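Local coordinates for MTH396 protein (Methanothermobacter thermautotrophicus, PDB 1NXH) that is of unknown function but belongs to the EhaM family, named for a subunit of a methanogen energy-converting hydrogenase, and forms a disulfide-linked homodimer, at residues R65-K70 with E101-G106; H72-L77 with R107-A112. One frame throughout, in Å; residues are numbered along the deposited sequence.

Both contacts use helix 63-74, at successive points along its length, and their centres lie about 9 Å apart. Contact 1 is the buried one: the middle of that helix meets the last turn of helix 89-104 through aliphatic side chains alone. Contact 2 is a surface contact, in which the C-terminal end of the same helix is reached by a tyrosine from the first turn of helix 109-124, and its chemistry is polar, a single hydroxyl-carboxylate hydrogen bond. The two join where helix 89-104 turns into helix 109-124, with Leu102 O and Arg107 N 3.2 Å apart in a probable hydrogen bond. Both also border the second subunit.

Contact 1 of 2, residues R65-K70 with E101-G106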
loop_
_atom_site.group_PDB
_atom_site.type_symbol
_atom_site.label_atom_id
_atom_site.label_comp_id
_atom_site.label_asym_id
_atom_site.label_seq_id
_atom_site.Cartn_x
_atom_site.Cartn_y
_atom_site.Cartn_z
ATOM N N ARG A 65 -3.406 -10.362 6.580
ATOM C CA ARG A 65 -3.769 -10.111 5.188
ATOM C C ARG A 65 -3.532 -8.644 4.821
ATOM O O ARG A 65 -2.956 -8.338 3.783
ATOM C CB ARG A 65 -5.243 -10.483 5.007
ATOM C CG ARG A 65 -5.859 -10.086 3.698
ATOM C CD ARG A 65 -7.227 -10.746 3.569
ATOM N NE ARG A 65 -8.275 -10.140 4.388
ATOM C CZ ARG A 65 -8.729 -8.899 4.205
ATOM N NH1 ARG A 65 -8.221 -8.128 3.240
ATOM N NH2 ARG A 65 -9.706 -8.428 4.966
ATOM N N CYS A 66 -3.965 -7.741 5.691
ATOM C CA CYS A 66 -3.811 -6.331 5.423
ATOM C C CYS A 66 -2.369 -5.860 5.426
ATOM O O CYS A 66 -2.018 -4.868 4.761
ATOM C CB CYS A 66 -4.636 -5.530 6.419
ATOM S SG CYS A 66 -6.421 -5.508 6.028
ATOM N N ILE A 67 -1.528 -6.574 6.161
ATOM C CA ILE A 67 -0.122 -6.207 6.230
ATOM C C ILE A 67 0.600 -6.652 4.973
ATOM O O ILE A 67 1.445 -5.930 4.444
ATOM C CB ILE A 67 0.572 -6.834 7.450
ATOM C CG1 ILE A 67 -0.096 -6.337 8.743
ATOM C CG2 ILE A 67 2.063 -6.485 7.411
ATOM C CD1 ILE A 67 0.386 -7.012 10.000
ATOM N N ARG A 68 0.269 -7.849 4.502
ATOM C CA ARG A 68 0.890 -8.362 3.294
ATOM C C ARG A 68 0.614 -7.360 2.209
ATOM O O ARG A 68 1.523 -6.949 1.491
ATOM C CB ARG A 68 0.304 -9.708 2.896
ATOM C CG ARG A 68 0.341 -10.704 4.011
ATOM C CD ARG A 68 0.217 -12.087 3.485
ATOM N NE ARG A 68 1.213 -12.349 2.453
ATOM C CZ ARG A 68 1.863 -13.507 2.360
ATOM N NH1 ARG A 68 1.608 -14.471 3.244
ATOM N NH2 ARG A 68 2.756 -13.712 1.396
ATOM N N GLU A 69 -0.647 -6.953 2.097
ATOM C CA GLU A 69 -1.029 -5.975 1.091
ATOM C C GLU A 69 -0.114 -4.758 1.153
ATOM O O GLU A 69 0.486 -4.365 0.138
ATOM C CB GLU A 69 -2.466 -5.518 1.296
ATOM C CG GLU A 69 -3.520 -6.496 0.827
ATOM C CD GLU A 69 -4.891 -5.850 0.752
ATOM O OE1 GLU A 69 -5.891 -6.595 0.632
ATOM O OE2 GLU A 69 -4.965 -4.598 0.806
ATOM N N LYS A 70 -0.011 -4.168 2.348
ATOM C CA LYS A 70 0.829 -2.990 2.565
ATOM C C LYS A 70 2.251 -3.304 2.086
ATOM O O LYS A 70 2.845 -2.545 1.317
ATOM C CB LYS A 70 0.815 -2.605 4.060
ATOM C CG LYS A 70 0.989 -1.092 4.333
ATOM C CD LYS A 70 0.667 -0.702 5.796
ATOM C CE LYS A 70 1.170 0.728 6.201
ATOM N NZ LYS A 70 0.432 1.897 5.601
ATOM N N GLU A 101 5.543 -11.932 9.507
ATOM C CA GLU A 101 5.772 -12.685 10.719
ATOM C C GLU A 101 6.274 -11.715 11.781
ATOM O O GLU A 101 5.803 -11.704 12.921
ATOM C CB GLU A 101 6.814 -13.770 10.462
ATOM C CG GLU A 101 6.874 -14.819 11.550
ATOM C CD GLU A 101 7.595 -16.080 11.109
ATOM O OE1 GLU A 101 7.147 -16.732 10.137
ATOM O OE2 GLU A 101 8.616 -16.421 11.740
ATOM N N LEU A 102 7.231 -10.887 11.381
ATOM C CA LEU A 102 7.826 -9.909 12.267
ATOM C C LEU A 102 6.833 -8.920 12.828
ATOM O O LEU A 102 6.615 -8.853 14.040
ATOM C CB LEU A 102 8.905 -9.139 11.528
ATOM C CG LEU A 102 10.275 -9.787 11.527
ATOM C CD1 LEU A 102 11.199 -9.052 10.573
ATOM C CD2 LEU A 102 10.822 -9.745 12.935
ATOM N N VAL A 103 6.242 -8.133 11.939
ATOM C CA VAL A 103 5.299 -7.112 12.355
ATOM C C VAL A 103 4.199 -7.694 13.230
ATOM O O VAL A 103 3.734 -7.049 14.168
ATOM C CB VAL A 103 4.734 -6.365 11.112
ATOM C CG1 VAL A 103 4.722 -7.289 9.925
ATOM C CG2 VAL A 103 3.345 -5.809 11.392
ATOM N N LEU A 104 3.811 -8.927 12.946
ATOM C CA LEU A 104 2.777 -9.583 13.730
ATOM C C LEU A 104 3.282 -9.908 15.123
ATOM O O LEU A 104 2.503 -10.123 16.043
ATOM C CB LEU A 104 2.353 -10.879 13.044
ATOM C CG LEU A 104 1.038 -10.969 12.262
ATOM C CD1 LEU A 104 0.456 -9.603 11.949
ATOM C CD2 LEU A 104 1.310 -11.749 10.996
ATOM N N ALA A 105 4.595 -9.957 15.272
ATOM C CA ALA A 105 5.177 -10.274 16.558
ATOM C C ALA A 105 5.588 -9.012 17.293
ATOM O O ALA A 105 6.393 -9.066 18.213
ATOM C CB ALA A 105 6.364 -11.188 16.370
ATOM N N GLY A 106 5.043 -7.872 16.880
ATOM C CA GLY A 106 5.360 -6.620 17.551
ATOM C C GLY A 106 6.283 -5.671 16.810
ATOM O O GLY A 106 6.334 -4.475 17.128
#
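Ile67, in the middle of helix 63-74, and Val103, in the last turn of helix 89-104, are the residues whose CA atoms lie nearest across the two segments, 8.2 Å apart. This is helix-helix packing within an all-helical fold, and it is purely apolar. On the side of 65-70, Ile67 makes all the contacts. With CG1 beside the backbone N and the chain extended beyond it (chi2 173°), CD1 is carried out to the partner helix, where it lies 3.5 Å from Val103 CG2, the two side chains reaching toward each other tip to tip. The other branch, CG2, stands anti to the backbone N and meets Val103 CG1 at 3.7 Å, making the pair a two-point fit of methyl against methyl. Leu104, more exposed, comes in at a slant, and its CD1 also reaches CD1 of Ile67; the same leucine continues onto Arg63 and Pro64. Next to Ile67, Arg68 forms salt bridges with Glu93 and Asp97 of helix 89-104, while Cys66 is turned to the dimer interface and forms a disulfide with Cys78 of the second subunit. Just past Leu104, helix 89-104 ends in a Schellman motif. Gly106 takes the positive phi, a backbone conformation in which a CB would collide with Ala105 O, so that glycine suits the position, and its N bonds to Val103 O at 3.1 Å.

Contact 2 of 2, residues H72-L77 with R107-A112; sequences HSDLQL and REYSEA
Tyr109 and Asp74 make the whole of this contact. The tyrosine OH donates a hydrogen bond to Asp74 OD1 at 2.5 Å. The two side chains arrive from opposite directions. OD1 sits at the edge of the phenol ring and in its plane, with CE2 3.1 Å away, while the carboxylate itself is turned 57° from the ring. Tyr109 holds CG anti to its own backbone nitrogen (chi1 -173°), which lets the ring span from helix 109-124 to helix 63-74, where it also packs on Lys70 and Leu71. The close packing is confined to this spot. The backbones stay well apart, the nearest CA atoms, those of Asp74 and Ser110, being 10.5 Å from each other, and Glu108, Ser110 and Glu111 lie exposed on the solvent side, Glu108 poorly ordered. Asp74 also packs on Leu113 and, across the dimer interface, on Asp74 of the second subunit. A phenylalanine in place of Tyr109 would probably leave Asp74 OD1 without this donor and the two segments without this polar link. Beyond Asp74 the chain turns through Gln76, which has positive phi, and Leu77 N bonds to His72 O at 2.9 Å, closing the helix in a Schellman motif.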
loop_
_atom_site.group_PDB
_atom_site.type_symbol
_atom_site.label_atom_id
_atom_site.label_comp_id
_atom_site.label_asym_id
_atom_site.label_seq_id
_atom_site.Cartn_x
_atom_site.Cartn_y
_atom_site.Cartn_z
ATOM N N HIS A 72 3.396 -5.692 -0.005
ATOM C CA HIS A 72 3.434 -5.867 -1.440
ATOM C C HIS A 72 3.579 -4.514 -2.107
ATOM O O HIS A 72 4.417 -4.328 -2.998
ATOM C CB HIS A 72 2.149 -6.534 -1.924
ATOM C CG HIS A 72 2.258 -7.087 -3.306
ATOM N ND1 HIS A 72 2.965 -8.238 -3.590
ATOM C CD2 HIS A 72 1.812 -6.615 -4.493
ATOM C CE1 HIS A 72 2.947 -8.452 -4.896
ATOM N NE2 HIS A 72 2.258 -7.481 -5.468
ATOM N N SER A 73 2.750 -3.576 -1.655
ATOM C CA SER A 73 2.741 -2.225 -2.194
ATOM C C SER A 73 4.029 -1.489 -1.908
ATOM O O SER A 73 4.761 -1.123 -2.821
ATOM C CB SER A 73 1.597 -1.411 -1.619
ATOM O OG SER A 73 1.748 -0.059 -2.016
ATOM N N ASP A 74 4.302 -1.270 -0.632
ATOM C CA ASP A 74 5.503 -0.567 -0.229
ATOM C C ASP A 74 6.781 -1.110 -0.853
ATOM O O ASP A 74 7.723 -0.347 -1.096
ATOM C CB ASP A 74 5.621 -0.598 1.285
ATOM C CG ASP A 74 4.512 0.152 1.948
ATOM O OD1 ASP A 74 4.453 0.131 3.190
ATOM O OD2 ASP A 74 3.699 0.772 1.221
ATOM N N LEU A 75 6.814 -2.418 -1.103
ATOM C CA LEU A 75 7.987 -3.051 -1.695
ATOM C C LEU A 75 7.935 -3.096 -3.216
ATOM O O LEU A 75 8.558 -3.943 -3.842
ATOM C CB LEU A 75 8.162 -4.463 -1.152
ATOM C CG LEU A 75 8.475 -4.554 0.344
ATOM C CD1 LEU A 75 8.798 -6.006 0.701
ATOM C CD2 LEU A 75 9.662 -3.664 0.681
ATOM N N GLN A 76 7.183 -2.178 -3.801
ATOM C CA GLN A 76 7.076 -2.078 -5.248
ATOM C C GLN A 76 6.966 -3.440 -5.933
ATOM O O GLN A 76 7.574 -3.678 -6.996
ATOM C CB GLN A 76 8.288 -1.318 -5.788
ATOM C CG GLN A 76 8.650 -0.029 -5.004
ATOM C CD GLN A 76 7.529 1.028 -4.962
ATOM O OE1 GLN A 76 6.880 1.313 -5.979
ATOM N NE2 GLN A 76 7.315 1.625 -3.781
ATOM N N LEU A 77 6.174 -4.327 -5.335
ATOM C CA LEU A 77 6.002 -5.650 -5.888
ATOM C C LEU A 77 5.023 -5.727 -7.029
ATOM O O LEU A 77 5.029 -6.696 -7.788
ATOM C CB LEU A 77 5.615 -6.611 -4.790
ATOM C CG LEU A 77 6.787 -6.791 -3.839
ATOM C CD1 LEU A 77 6.374 -7.763 -2.779
ATOM C CD2 LEU A 77 8.006 -7.303 -4.590
ATOM N N ARG A 107 7.012 -6.193 15.828
ATOM C CA ARG A 107 7.943 -5.376 15.064
ATOM C C ARG A 107 7.228 -4.144 14.518
ATOM O O ARG A 107 6.116 -4.245 14.006
ATOM C CB ARG A 107 8.525 -6.201 13.915
ATOM C CG ARG A 107 9.996 -5.943 13.632
ATOM C CD ARG A 107 10.266 -4.479 13.336
ATOM N NE ARG A 107 11.683 -4.230 13.084
ATOM C CZ ARG A 107 12.653 -4.448 13.967
ATOM N NH1 ARG A 107 12.368 -4.921 15.177
ATOM N NH2 ARG A 107 13.912 -4.201 13.636
ATOM N N GLU A 108 7.855 -2.980 14.651
ATOM C CA GLU A 108 7.274 -1.743 14.146
ATOM C C GLU A 108 7.259 -1.789 12.617
ATOM O O GLU A 108 8.316 -1.903 11.992
ATOM C CB GLU A 108 8.117 -0.553 14.587
ATOM C CG GLU A 108 7.668 0.766 13.999
ATOM C CD GLU A 108 6.645 1.448 14.863
ATOM O OE1 GLU A 108 5.657 0.787 15.243
ATOM O OE2 GLU A 108 6.831 2.644 15.168
ATOM N N TYR A 109 6.080 -1.678 12.007
ATOM C CA TYR A 109 6.000 -1.731 10.545
ATOM C C TYR A 109 7.168 -0.988 9.931
ATOM O O TYR A 109 7.971 -1.561 9.199
ATOM C CB TYR A 109 4.708 -1.094 10.010
ATOM C CG TYR A 109 4.562 -1.296 8.512
ATOM C CD1 TYR A 109 4.482 -2.581 7.987
ATOM C CD2 TYR A 109 4.588 -0.219 7.616
ATOM C CE1 TYR A 109 4.445 -2.804 6.622
ATOM C CE2 TYR A 109 4.549 -0.435 6.230
ATOM C CZ TYR A 109 4.485 -1.740 5.744
ATOM O OH TYR A 109 4.517 -2.029 4.393
ATOM N N SER A 110 7.233 0.299 10.243
ATOM C CA SER A 110 8.274 1.169 9.756
ATOM C C SER A 110 9.565 0.388 9.745
ATOM O O SER A 110 10.120 0.081 8.686
ATOM C CB SER A 110 8.414 2.355 10.693
ATOM O OG SER A 110 7.269 2.459 11.518
ATOM N N GLU A 111 10.040 0.052 10.933
ATOM C CA GLU A 111 11.283 -0.683 11.045
ATOM C C GLU A 111 11.258 -1.974 10.240
ATOM O O GLU A 111 12.208 -2.262 9.522
ATOM C CB GLU A 111 11.571 -0.970 12.514
ATOM C CG GLU A 111 11.702 0.301 13.350
ATOM C CD GLU A 111 11.636 0.032 14.843
ATOM O OE1 GLU A 111 12.341 -0.890 15.305
ATOM O OE2 GLU A 111 10.885 0.744 15.552
ATOM N N ALA A 112 10.168 -2.735 10.338
ATOM C CA ALA A 112 10.041 -4.006 9.620
ATOM C C ALA A 112 10.159 -3.866 8.096
ATOM O O ALA A 112 10.779 -4.699 7.429
ATOM C CB ALA A 112 8.718 -4.672 9.979
#